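Long-range contacts in beta-glucosidase (PDB 6JXG), which probably hydrolyses terminal, non-reducing beta-D-glucosyl residues with release of beta-D-glucose, a step in cellulose degradation: residues A[103-108]-A[149-154]; A[4-9]-A[292-297]; A[107-112]-A[136-141]; A[122-127]-A[385-390]. All blocks are in the same frame, centred on the assembly; numbering follows the deposited sequence.

Overall arrangement
The four contacts illustrate how a barrel-type domain is held together at its wall and joined to its surroundings. Contact 1 pairs two neighbouring parallel strands, and contact 3, its centre about 11 Å away, shares Leu107 and Gly108 with it and packs the following loop on helix 131-147. Contact 2 joins the N-terminal residues to the end of helix 278-294; Gln297 links it to contact 1 through Asn104 O and Gly149 O, their centres about 14 Å apart. Contact 4 joins the barrel-type N-terminal domain to the C-terminal domain, and Phe127 leans on contact 3. Contacts 2 and 4 lie farthest apart, with centres about 29 Å from each other.

Contact 1: A[103-108]-A[149-154]; sequences INVQLG and GVQACA
Gln151 sits astride Val105 in a short parallel pairing. Gln151 N donates to Asn104 O at 3.0 Å in the carbonyl plane, and Gln151 O receives Gln106 N at 3.0 Å nearly along the C=O axis, so one residue bonds with both neighbours of its partner. Beyond this the pattern shifts. Leu107 centres an inverse gamma turn, and Cys153 N is taken up by Gly108 O at 3.0 Å, with the donor 46° above the carbonyl plane. These are adjacent strands of the TIM-barrel-type N-terminal domain: strand 105-106 lies between 55-57 and 151-157, and helix 131-147 makes the connection between the pair, a beta-alpha-beta crossover. The Gln151 side chain leaves with CG anti to the carbonyl carbon (chi1 -62°). Gln151 CB rests 3.3 Å from Asn104 O and Gln151 CG follows the same oxygen at 3.5 Å. The extended chain then brings Gln151 CD within 4.0 Å of Val105 CG2, the two side chains crossing obliquely, and the side chain also touches Gln297 and Ala195. An alanine in place of Gln151 would probably leave Val105 CG2 with poorer packing, since everything beyond CB would be gone while the backbone bonds could remain. Asn104 O, a buried acceptor, is also held by Gln297 NE2. Val150 turns CG2 onto Asn104 O at 3.4 Å and against Gln106 CB; the Gln106 chain bends away to give its NE2 to Gly59 O. At the far end, Cys153 CB packs 4.1 Å from Val105 CG1 and also meets Leu107 CD2.

Contact 2: A[4-9]-A[292-297]; sequences GDWAAA and WYFVGQ
Two first torsions bring the principal rings together: Trp6 holds CG anti to its carbonyl carbon (chi1 -74°), and Phe294 holds CG anti to its backbone N (chi1 -177°). The Phe294 ring is thereby laid over one face of the indole, in a face-to-face stack on the six-membered ring with centroids 4.2 Å apart and planes only 11° from parallel. The overlap is shifted along the phenylalanine side chain. Phe294 CD2 stands above the middle of the indole, 3.8 Å from Trp6 CD2, whereas Phe294 CB comes over the six-membered ring to make a CH-pi contact, 3.8 Å from Trp6 CZ3. The rim of the phenyl ring is engaged too: Asp5 O lies near its plane, 3.6 Å from Phe294 CE2. Ala9, on the first turn of helix 7-17, points its methyl toward the other helix, and its CB sits 3.8 Å from Phe294 N and 3.9 Å from Phe294 CB. The small side chain thus lets the two backbones approach closely. Beside it, Tyr293 CD2 meets Ala9 O at 4.0 Å, and the tyrosine ring continues along helix 7-17 to Lys12 and Ala16. Asn193 steadies the N-terminal side, its side chain accepting from Trp6 NE1 and donating to Asp5 OD2, which helps to fix the rotation of the indole. No hydrogen bond spans the two segments. The packing joins the start of helix 7-17 to the C-terminal end of helix 278-294, which closes in a Schellman motif with Gly296 at positive phi.

Contact 3: A[107-112]-A[136-141]; sequences LGPVAG and LAMSNT
The Pro109 ring, which follows a cis peptide bond, has a different group over each face. Met138 CE covers one side, offset toward CG and 3.6 Å from Pro109 CG; Thr141 CG2 covers the opposite side, 3.9 Å from the same atom. At the edge of the ring stands Phe127, its CE2 near Pro109 CB. The second flat group is the peptide joining Val110 to Ala111: Met138 SD lies over its face, 3.6 Å from Val110 C and 3.5 Å from Ala111 N. Met138 reaches both because its chain is hooked, with CG anti to the carbonyl carbon and further bends at chi2 (-63°) and chi3 (-65°). Met138 CE therefore also lands 3.7 Å from Ala111 CB. Thr141 is set by its own helix: OG1 bonds to Ala137 O at 2.7 Å, leaving CG2 anti to the backbone N and directed at the proline. The loop after strand 105-106 is in this way pressed on helix 131-147 of the barrel-type domain, with Pro185 and Ala189 of helix 184-191 also touching Met138. An alanine here would probably loosen the loop, since one face of Pro109 would lose its methyl cover and the Val110-Ala111 peptide its sulphur. With no hydrogen bond between the segments and the threonine hydroxyl paired within the helix, the contact relies on shape and apolar burial.

Contact 4: A[122-127]-A[385-390]; sequences RNWEGF and SGTADF
This contact bridges two domains of a family 3 glycoside hydrolase: the loop carrying residues 122-127, from the barrel-type N-terminal domain, faces residues 385-390 of the C-terminal domain. Its centre is the carboxylate of Glu125. Arg122 grips that group side-on, NE at 2.8 Å and NH2 at 3.0 Å from the single atom Glu125 OE2, which lies in the guanidinium plane while the nitrogens stand above the carboxylate plane. The pair forms a salt bridge that would probably favour an ionised glutamate. Both residues belong to one short turn, 3-10 over residues 123-125, so the carboxylate is anchored in its own loop before it meets the other domain. Three waters then carry it across. Water 1 donates to Glu125 OE2 and accepts from Gly386 N at 3.0 Å, water 2 donates both to Glu125 OE1 and to Gly386 O, and water 3 donates to Glu125 OE1 and to Ser385 OG. Gly386 centres an inverse gamma turn, and its CA comes within 3.2 Å of Glu125 OE1; a CB there would clash with this oxygen. Trp124, whose CG takes the crowded position between N and the carbonyl carbon (chi1 61°), brings the edge of its indole to Gly386 O, with CH2 3.4 Å away, while Glu125 CG covers one face of that ring. Ser385 OG is also hydrogen-bonded to Glu442 OE2.

Contact 1: A[103-108]-A[149-154]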
# COMPACT_ATOMS: atom_id res chain seq x y z
N ILE A 103 5.97 19.35 8.12
CA ILE A 103 5.82 18.81 6.75
C ILE A 103 4.47 19.18 6.20
O ILE A 103 3.42 18.87 6.79
CB ILE A 103 6.06 17.29 6.73
CG1 ILE A 103 7.50 17.03 7.11
CG2 ILE A 103 5.74 16.68 5.34
CD1 ILE A 103 7.87 15.62 7.32
N ASN A 104 4.45 19.86 5.04
CA ASN A 104 3.17 20.20 4.46
C ASN A 104 2.46 19.04 3.71
O ASN A 104 1.23 18.83 3.87
CB ASN A 104 3.23 21.43 3.55
CG ASN A 104 3.56 22.73 4.33
OD1 ASN A 104 2.67 23.39 5.00
ND2 ASN A 104 4.79 23.05 4.33
N VAL A 105 3.24 18.35 2.88
CA VAL A 105 2.75 17.27 2.02
C VAL A 105 3.59 16.05 2.33
O VAL A 105 4.82 16.07 2.16
CB VAL A 105 2.89 17.64 0.53
CG1 VAL A 105 2.29 16.52 -0.32
CG2 VAL A 105 2.17 18.98 0.31
N GLN A 106 2.92 15.00 2.80
CA GLN A 106 3.55 13.71 3.05
C GLN A 106 3.31 12.83 1.83
O GLN A 106 2.15 12.61 1.45
CB GLN A 106 2.96 13.07 4.30
CG GLN A 106 3.75 11.88 4.82
CD GLN A 106 5.17 12.19 5.20
OE1 GLN A 106 5.53 13.31 5.58
NE2 GLN A 106 6.01 11.15 5.17
N LEU A 107 4.40 12.26 1.28
CA LEU A 107 4.32 11.65 -0.06
C LEU A 107 3.86 10.19 0.06
O LEU A 107 4.67 9.25 -0.06
CB LEU A 107 5.68 11.80 -0.80
CG LEU A 107 6.04 13.28 -1.04
CD1 LEU A 107 7.41 13.38 -1.64
CD2 LEU A 107 5.01 14.02 -1.91
N GLY A 108 2.58 10.01 0.36
CA GLY A 108 1.90 8.71 0.29
C GLY A 108 0.40 8.95 0.59
O GLY A 108 0.00 10.07 0.97
N GLY A 149 -3.82 16.69 9.94
CA GLY A 149 -3.51 18.01 9.45
C GLY A 149 -2.45 18.10 8.35
O GLY A 149 -2.11 19.23 7.91
N VAL A 150 -1.94 16.94 7.86
CA VAL A 150 -0.98 16.97 6.76
C VAL A 150 -1.79 16.75 5.45
O VAL A 150 -2.91 16.19 5.46
CB VAL A 150 0.14 15.87 6.88
CG1 VAL A 150 -0.40 14.49 6.54
CG2 VAL A 150 1.29 16.15 5.95
N GLN A 151 -1.27 17.25 4.34
CA GLN A 151 -1.82 16.93 3.00
C GLN A 151 -1.25 15.56 2.57
O GLN A 151 -0.04 15.33 2.62
CB GLN A 151 -1.37 17.97 1.98
CG GLN A 151 -1.86 19.38 2.29
CD GLN A 151 -1.37 20.46 1.32
OE1 GLN A 151 -0.73 21.49 1.72
NE2 GLN A 151 -1.65 20.25 0.06
N ALA A 152 -2.10 14.63 2.21
CA ALA A 152 -1.64 13.38 1.66
C ALA A 152 -1.47 13.53 0.15
O ALA A 152 -1.91 14.51 -0.47
CB ALA A 152 -2.67 12.26 1.97
N CYS A 153 -0.76 12.57 -0.44
CA CYS A 153 -0.38 12.57 -1.82
C CYS A 153 -0.51 11.12 -2.32
O CYS A 153 0.40 10.28 -2.15
CB CYS A 153 1.07 13.04 -2.01
SG CYS A 153 1.51 13.14 -3.82
N ALA A 154 -1.60 10.84 -3.00
CA ALA A 154 -1.76 9.57 -3.65
C ALA A 154 -0.83 9.43 -4.86
O ALA A 154 -0.90 10.23 -5.84
CB ALA A 154 -3.21 9.38 -4.08

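Contact 2: A[4-9]-A[292-297]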
# COMPACT_ATOMS: atom_id res chain seq x y z
N GLY A 4 -17.83 19.39 -4.52
CA GLY A 4 -17.67 18.57 -3.27
C GLY A 4 -17.52 19.43 -2.02
O GLY A 4 -18.29 20.37 -1.83
N ASP A 5 -16.53 19.12 -1.18
CA ASP A 5 -16.25 19.80 0.08
C ASP A 5 -15.24 21.02 0.01
O ASP A 5 -14.85 21.64 1.01
CB ASP A 5 -15.68 18.77 1.07
CG ASP A 5 -16.64 17.57 1.32
OD1 ASP A 5 -17.86 17.74 1.17
OD2 ASP A 5 -16.18 16.46 1.72
N TRP A 6 -14.88 21.38 -1.20
CA TRP A 6 -13.76 22.28 -1.46
C TRP A 6 -14.13 23.78 -1.69
O TRP A 6 -13.25 24.61 -2.01
CB TRP A 6 -13.16 21.71 -2.73
CG TRP A 6 -12.45 20.46 -2.46
CD1 TRP A 6 -12.96 19.19 -2.25
CD2 TRP A 6 -11.05 20.36 -2.31
NE1 TRP A 6 -11.92 18.30 -2.02
CE2 TRP A 6 -10.75 19.00 -2.02
CE3 TRP A 6 -10.01 21.26 -2.42
CZ2 TRP A 6 -9.45 18.56 -1.82
CZ3 TRP A 6 -8.69 20.79 -2.22
CH2 TRP A 6 -8.44 19.47 -1.96
N ALA A 7 -15.40 24.12 -1.53
CA ALA A 7 -15.83 25.46 -1.91
C ALA A 7 -15.21 26.56 -1.02
O ALA A 7 -14.71 27.52 -1.56
CB ALA A 7 -17.35 25.55 -1.98
N ALA A 8 -15.18 26.39 0.30
CA ALA A 8 -14.54 27.36 1.19
C ALA A 8 -13.06 27.48 0.96
O ALA A 8 -12.53 28.55 1.03
CB ALA A 8 -14.81 27.02 2.66
N ALA A 9 -12.38 26.36 0.65
CA ALA A 9 -10.97 26.35 0.28
C ALA A 9 -10.68 27.13 -0.96
O ALA A 9 -9.68 27.82 -1.04
CB ALA A 9 -10.40 24.89 0.18
N TRP A 292 -3.84 23.47 0.53
CA TRP A 292 -3.28 24.11 1.74
C TRP A 292 -4.35 24.58 2.72
O TRP A 292 -4.33 24.21 3.92
CB TRP A 292 -2.37 25.28 1.29
CG TRP A 292 -1.56 25.96 2.36
CD1 TRP A 292 -0.61 25.39 3.13
CD2 TRP A 292 -1.58 27.35 2.71
NE1 TRP A 292 -0.05 26.32 3.96
CE2 TRP A 292 -0.61 27.54 3.70
CE3 TRP A 292 -2.24 28.48 2.21
CZ2 TRP A 292 -0.35 28.72 4.26
CZ3 TRP A 292 -1.98 29.68 2.79
CH2 TRP A 292 -1.03 29.79 3.81
N TYR A 293 -5.29 25.36 2.19
CA TYR A 293 -6.41 25.84 2.99
C TYR A 293 -7.34 24.71 3.38
O TYR A 293 -7.85 24.70 4.49
CB TYR A 293 -7.23 26.86 2.23
CG TYR A 293 -6.58 28.21 2.08
CD1 TYR A 293 -6.30 28.96 3.20
CD2 TYR A 293 -6.28 28.74 0.84
CE1 TYR A 293 -5.72 30.19 3.11
CE2 TYR A 293 -5.69 30.02 0.74
CZ TYR A 293 -5.43 30.71 1.92
OH TYR A 293 -4.81 31.96 1.92
N PHE A 294 -7.57 23.75 2.46
CA PHE A 294 -8.49 22.63 2.72
C PHE A 294 -8.16 21.83 3.97
O PHE A 294 -9.03 21.57 4.77
CB PHE A 294 -8.60 21.68 1.50
CG PHE A 294 -9.58 20.57 1.71
CD1 PHE A 294 -9.20 19.36 2.26
CD2 PHE A 294 -10.90 20.78 1.43
CE1 PHE A 294 -10.11 18.34 2.52
CE2 PHE A 294 -11.83 19.75 1.61
CZ PHE A 294 -11.41 18.51 2.19
N VAL A 295 -6.91 21.48 4.16
CA VAL A 295 -6.49 20.83 5.39
C VAL A 295 -6.13 21.78 6.55
O VAL A 295 -5.73 21.29 7.58
CB VAL A 295 -5.38 19.77 5.19
CG1 VAL A 295 -5.69 18.91 3.98
CG2 VAL A 295 -4.03 20.37 5.04
N GLY A 296 -6.29 23.10 6.36
CA GLY A 296 -6.12 24.12 7.42
C GLY A 296 -4.69 24.46 7.78
O GLY A 296 -4.42 24.87 8.92
N GLN A 297 -3.77 24.37 6.84
CA GLN A 297 -2.39 24.61 7.18
C GLN A 297 -1.98 26.13 7.23
O GLN A 297 -0.82 26.48 7.53
CB GLN A 297 -1.44 23.91 6.23
CG GLN A 297 -1.54 22.39 6.35
CD GLN A 297 -0.60 21.66 5.47
OE1 GLN A 297 0.01 22.20 4.57
NE2 GLN A 297 -0.50 20.39 5.72

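Contact 3: A[107-112]-A[136-141]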
# COMPACT_ATOMS: atom_id res chain seq x y z
N LEU A 107 4.40 12.26 1.28
CA LEU A 107 4.32 11.65 -0.06
C LEU A 107 3.86 10.19 0.06
O LEU A 107 4.67 9.25 -0.06
CB LEU A 107 5.68 11.80 -0.80
CG LEU A 107 6.04 13.28 -1.04
CD1 LEU A 107 7.41 13.38 -1.64
CD2 LEU A 107 5.01 14.02 -1.91
N GLY A 108 2.58 10.01 0.36
CA GLY A 108 1.90 8.71 0.29
C GLY A 108 0.40 8.95 0.59
O GLY A 108 0.00 10.07 0.97
N PRO A 109 -0.42 7.92 0.52
CA PRO A 109 -0.09 6.56 0.31
C PRO A 109 -0.03 6.16 -1.19
O PRO A 109 -0.15 6.96 -2.06
CB PRO A 109 -1.19 5.81 1.03
CG PRO A 109 -2.44 6.68 0.83
CD PRO A 109 -1.87 8.10 0.73
N VAL A 110 0.26 4.88 -1.43
CA VAL A 110 0.56 4.38 -2.75
C VAL A 110 -0.58 3.55 -3.32
O VAL A 110 -0.87 2.44 -2.83
CB VAL A 110 1.87 3.55 -2.71
CG1 VAL A 110 2.11 2.89 -4.04
CG2 VAL A 110 3.09 4.43 -2.31
N ALA A 111 -1.27 4.12 -4.31
CA ALA A 111 -2.28 3.42 -5.13
C ALA A 111 -1.78 2.79 -6.42
O ALA A 111 -2.53 2.04 -7.07
CB ALA A 111 -3.40 4.35 -5.53
N GLY A 112 -0.57 3.16 -6.84
CA GLY A 112 0.05 2.73 -8.13
C GLY A 112 1.56 2.66 -7.85
O GLY A 112 2.22 3.66 -7.54
N LEU A 136 -10.20 0.88 -0.12
CA LEU A 136 -10.51 1.06 1.30
C LEU A 136 -9.25 1.42 2.14
O LEU A 136 -9.32 2.25 3.05
CB LEU A 136 -11.23 -0.16 1.91
CG LEU A 136 -12.78 -0.09 1.92
CD1 LEU A 136 -13.41 1.03 2.75
CD2 LEU A 136 -13.28 0.02 0.52
N ALA A 137 -8.13 0.80 1.81
CA ALA A 137 -6.89 1.15 2.48
C ALA A 137 -6.46 2.61 2.17
O ALA A 137 -6.08 3.33 3.09
CB ALA A 137 -5.80 0.16 2.17
N MET A 138 -6.57 3.01 0.91
CA MET A 138 -6.27 4.35 0.46
C MET A 138 -7.13 5.37 1.20
O MET A 138 -6.57 6.32 1.78
CB MET A 138 -6.45 4.54 -1.07
CG MET A 138 -5.42 3.90 -1.98
SD MET A 138 -3.77 4.47 -1.82
CE MET A 138 -3.96 6.17 -2.36
N SER A 139 -8.45 5.15 1.25
CA SER A 139 -9.36 6.13 1.82
C SER A 139 -9.18 6.21 3.33
O SER A 139 -9.08 7.33 3.89
CB SER A 139 -10.83 5.85 1.44
OG SER A 139 -11.22 4.60 1.94
N ASN A 140 -8.95 5.09 3.99
CA ASN A 140 -8.78 5.16 5.43
C ASN A 140 -7.42 5.78 5.78
O ASN A 140 -7.31 6.48 6.76
CB ASN A 140 -8.94 3.79 6.10
CG ASN A 140 -10.37 3.46 6.36
OD1 ASN A 140 -10.98 3.95 7.31
ND2 ASN A 140 -10.94 2.64 5.49
N THR A 141 -6.37 5.47 5.01
CA THR A 141 -5.05 6.09 5.26
C THR A 141 -5.05 7.62 5.05
O THR A 141 -4.55 8.39 5.85
CB THR A 141 -3.98 5.47 4.34
OG1 THR A 141 -3.93 4.03 4.56
CG2 THR A 141 -2.65 6.10 4.64

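Contact 4: A[122-127]-A[385-390]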
# COMPACT_ATOMS: atom_id res chain seq x y z
N ARG A 122 8.25 -2.37 -5.95
CA ARG A 122 7.67 -1.44 -4.97
C ARG A 122 6.28 -1.85 -4.46
O ARG A 122 5.60 -1.09 -3.77
CB ARG A 122 7.59 -0.06 -5.59
CG ARG A 122 8.97 0.50 -5.89
CD ARG A 122 8.81 1.89 -6.53
NE ARG A 122 8.52 2.87 -5.44
CZ ARG A 122 8.47 4.19 -5.61
NH1 ARG A 122 8.61 4.72 -6.81
NH2 ARG A 122 8.25 4.98 -4.56
N ASN A 123 5.89 -3.06 -4.75
CA ASN A 123 4.49 -3.46 -4.45
C ASN A 123 4.16 -3.47 -2.97
O ASN A 123 3.09 -3.12 -2.57
CB ASN A 123 4.16 -4.84 -5.08
CG ASN A 123 4.24 -4.84 -6.57
OD1 ASN A 123 4.26 -3.81 -7.20
ND2 ASN A 123 4.20 -6.04 -7.16
N TRP A 124 5.13 -3.81 -2.17
CA TRP A 124 5.09 -3.66 -0.70
C TRP A 124 4.74 -2.29 -0.13
O TRP A 124 4.13 -2.20 0.98
CB TRP A 124 6.41 -4.15 -0.06
CG TRP A 124 7.60 -3.42 -0.49
CD1 TRP A 124 8.35 -3.66 -1.59
CD2 TRP A 124 8.10 -2.20 0.10
NE1 TRP A 124 9.38 -2.72 -1.67
CE2 TRP A 124 9.22 -1.81 -0.65
CE3 TRP A 124 7.73 -1.45 1.22
CZ2 TRP A 124 10.01 -0.66 -0.31
CZ3 TRP A 124 8.50 -0.28 1.56
CH2 TRP A 124 9.62 0.09 0.80
N GLU A 125 4.99 -1.23 -0.90
CA GLU A 125 4.59 0.09 -0.48
C GLU A 125 3.09 0.33 -0.59
O GLU A 125 2.52 1.23 0.09
CB GLU A 125 5.26 1.17 -1.35
CG GLU A 125 6.78 1.20 -1.41
CD GLU A 125 7.34 2.55 -1.78
OE1 GLU A 125 6.99 3.59 -1.12
OE2 GLU A 125 8.17 2.62 -2.72
N GLY A 126 2.46 -0.46 -1.46
CA GLY A 126 1.07 -0.33 -1.81
C GLY A 126 0.10 -1.18 -0.99
O GLY A 126 0.43 -1.64 0.08
N PHE A 127 -1.12 -1.34 -1.54
CA PHE A 127 -2.27 -1.84 -0.83
C PHE A 127 -2.99 -2.98 -1.58
O PHE A 127 -4.22 -3.13 -1.50
CB PHE A 127 -3.27 -0.70 -0.57
CG PHE A 127 -2.84 0.28 0.49
CD1 PHE A 127 -2.25 -0.16 1.72
CD2 PHE A 127 -3.15 1.62 0.33
CE1 PHE A 127 -1.95 0.76 2.71
CE2 PHE A 127 -2.82 2.54 1.35
CZ PHE A 127 -2.24 2.13 2.49
N SER A 385 12.74 5.13 -1.77
CA SER A 385 12.23 6.35 -1.19
C SER A 385 11.16 6.12 -0.16
O SER A 385 10.95 6.96 0.70
CB SER A 385 11.66 7.25 -2.28
OG SER A 385 10.51 6.61 -2.78
N GLY A 386 10.50 4.95 -0.22
CA GLY A 386 9.40 4.60 0.73
C GLY A 386 9.86 4.01 2.06
O GLY A 386 9.34 2.97 2.52
N THR A 387 10.86 4.67 2.63
CA THR A 387 11.59 4.24 3.80
C THR A 387 11.65 5.29 4.87
O THR A 387 11.30 6.45 4.65
CB THR A 387 13.02 3.76 3.44
OG1 THR A 387 13.77 4.80 2.77
CG2 THR A 387 12.88 2.47 2.49
N ALA A 388 12.22 4.88 6.01
CA ALA A 388 12.46 5.72 7.19
C ALA A 388 13.61 5.06 7.94
O ALA A 388 13.88 3.90 7.71
CB ALA A 388 11.27 5.78 8.09
N ASP A 389 14.22 5.84 8.84
CA ASP A 389 15.30 5.34 9.72
C ASP A 389 14.58 4.73 10.91
O ASP A 389 13.63 5.33 11.40
CB ASP A 389 16.22 6.45 10.14
CG ASP A 389 17.23 6.83 9.05
OD1 ASP A 389 17.11 6.40 7.87
OD2 ASP A 389 18.17 7.56 9.42
N PHE A 390 14.90 3.49 11.27
CA PHE A 390 14.31 2.87 12.41
C PHE A 390 14.80 3.57 13.67
O PHE A 390 16.02 3.77 13.80
CB PHE A 390 14.74 1.41 12.55
CG PHE A 390 14.28 0.51 11.42
CD1 PHE A 390 13.04 -0.03 11.46
CD2 PHE A 390 15.13 0.18 10.36
CE1 PHE A 390 12.62 -0.91 10.48
CE2 PHE A 390 14.73 -0.70 9.38
CZ PHE A 390 13.46 -1.23 9.43
O HOH W 1 10.83 2.62 -2.00
O HOH W 2 6.58 2.80 1.57
O HOH W 3 7.87 6.09 -1.69